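Local coordinates for beta-ketoacyl-[acyl-carrier-protein] synthase FabY (Pseudomonas aeruginosa, PDB 4CW4) that condenses acetyl-CoA with malonyl-ACP to give acetoacetyl-ACP, the primer of bacterial fatty acid synthesis, at residues F435-G440 with L487-G492. Sequence-based numbering, arbitrary orientation. Where two conformers were deposited one is given.
Sequences FVHAHG and LISALG
In the C-terminal half of the layered alpha-beta-alpha-beta-alpha thiolase fold, in which helices pack against two beta-sheets, H437 and F435 of strand 434-437 reach across to S489 and A490 of helix 482-496. The strand is flanked by parallel strands 466-469 and 532-539, and the same face of the sheet that meets the helix also carries C533, which touches F435, H437 and A490. Strand and helix run roughly antiparallel, their short axes at 146° and 9.6 Å apart at closest approach, and the shortest CA-CA distance, 7.3 Å, joins H437 to A490. Here the imidazole nitrogen H437 NE2 comes within 3.6 Å of the backbone N of A490. The imidazole of H437 does most of the touching: its CD2 lies 3.8 Å from A490 CB, while on the adjoining side of the ring CE1 comes 3.5 Å from S489 OG, the hydroxyl sitting at the ring edge near its plane. Beside this, F435 adds a looser apolar contact. With CG set between backbone N and carbonyl carbon (chi1 68°), its ring brings CZ to 4.2 Å from A490 CB. L499 and L530 also touch this phenylalanine. As a worked example of how a buried polar group is accommodated between sheet and helix, the pair H437 and S489 is joined through one water. Two residues beyond H437 lies H439, a predicted active-site histidine, whose backbone N hydrogen-bonds to E450; the imidazole of H437 meets S489 and A490 of the helix. The bridging water lies in the plane of that imidazole at its edge, 2.8 Å from H437 NE2, and is equally close, at 2.8 Å, to S489 OG.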
# COMPACT_ATOMS: atom_id res chain seq x y z
N PHE A 435 19.30 23.14 -4.90
CA PHE A 435 18.00 23.57 -5.41
C PHE A 435 16.91 22.66 -4.85
O PHE A 435 17.19 21.58 -4.32
CB PHE A 435 17.98 23.66 -6.95
CG PHE A 435 18.07 22.34 -7.69
CD1 PHE A 435 19.24 21.58 -7.69
CD2 PHE A 435 17.00 21.89 -8.45
CE1 PHE A 435 19.32 20.39 -8.42
CE2 PHE A 435 17.07 20.70 -9.16
CZ PHE A 435 18.24 19.95 -9.14
N VAL A 436 15.67 23.13 -4.96
CA VAL A 436 14.53 22.41 -4.45
C VAL A 436 13.61 22.02 -5.59
O VAL A 436 13.20 22.85 -6.41
CB VAL A 436 13.72 23.27 -3.45
CG1 VAL A 436 12.47 22.51 -2.95
CG2 VAL A 436 14.58 23.74 -2.29
N HIS A 437 13.30 20.74 -5.66
CA HIS A 437 12.18 20.25 -6.46
C HIS A 437 10.96 20.34 -5.58
O HIS A 437 10.68 19.45 -4.75
CB HIS A 437 12.44 18.82 -6.96
CG HIS A 437 12.72 18.78 -8.42
ND1 HIS A 437 11.72 18.81 -9.36
CD2 HIS A 437 13.89 18.79 -9.12
CE1 HIS A 437 12.25 18.83 -10.57
NE2 HIS A 437 13.57 18.81 -10.45
N ALA A 438 10.23 21.44 -5.74
CA ALA A 438 9.08 21.71 -4.92
C ALA A 438 7.97 20.75 -5.24
O ALA A 438 7.82 20.31 -6.37
CB ALA A 438 8.59 23.12 -5.14
N HIS A 439 7.19 20.46 -4.22
CA HIS A 439 5.98 19.67 -4.39
C HIS A 439 5.13 20.34 -5.46
O HIS A 439 4.69 19.70 -6.41
CB HIS A 439 5.23 19.56 -3.08
CG HIS A 439 3.97 18.77 -3.18
ND1 HIS A 439 3.97 17.44 -3.55
CD2 HIS A 439 2.68 19.12 -2.99
CE1 HIS A 439 2.72 17.00 -3.55
NE2 HIS A 439 1.92 18.01 -3.23
N GLY A 440 4.90 21.65 -5.31
CA GLY A 440 4.37 22.48 -6.39
C GLY A 440 3.18 21.88 -7.09
O GLY A 440 3.22 21.66 -8.30
N LEU A 487 12.50 13.40 -8.88
CA LEU A 487 13.86 12.88 -8.79
C LEU A 487 14.48 12.75 -10.18
O LEU A 487 15.60 13.17 -10.40
CB LEU A 487 13.88 11.52 -8.06
CG LEU A 487 15.27 10.84 -8.02
CD1 LEU A 487 16.30 11.77 -7.46
CD2 LEU A 487 15.26 9.52 -7.22
N ILE A 488 13.73 12.21 -11.12
CA ILE A 488 14.33 11.97 -12.42
C ILE A 488 14.61 13.29 -13.13
O ILE A 488 15.66 13.44 -13.77
CB ILE A 488 13.48 10.99 -13.22
CG1 ILE A 488 13.74 9.57 -12.69
CG2 ILE A 488 13.79 11.07 -14.71
CD1 ILE A 488 12.88 8.54 -13.28
N SER A 489 13.72 14.26 -13.00
CA SER A 489 14.00 15.58 -13.55
C SER A 489 15.27 16.18 -12.92
O SER A 489 16.10 16.75 -13.62
CB SER A 489 12.83 16.53 -13.35
OG SER A 489 13.20 17.81 -13.82
N ALA A 490 15.42 16.00 -11.61
CA ALA A 490 16.60 16.51 -10.92
C ALA A 490 17.88 15.98 -11.56
O ALA A 490 18.88 16.70 -11.67
CB ALA A 490 16.57 16.14 -9.44
N LEU A 491 17.86 14.73 -11.98
CA LEU A 491 19.05 14.12 -12.54
C LEU A 491 19.43 14.81 -13.85
O LEU A 491 20.60 14.89 -14.20
CB LEU A 491 18.83 12.63 -12.79
CG LEU A 491 18.43 11.81 -11.55
CD1 LEU A 491 18.40 10.33 -11.91
CD2 LEU A 491 19.39 12.09 -10.38
N GLY A 492 18.41 15.28 -14.55
CA GLY A 492 18.62 16.02 -15.78
C GLY A 492 19.29 17.36 -15.53
O GLY A 492 20.14 17.80 -16.30
O HOH W 1 15.09 19.53 -12.68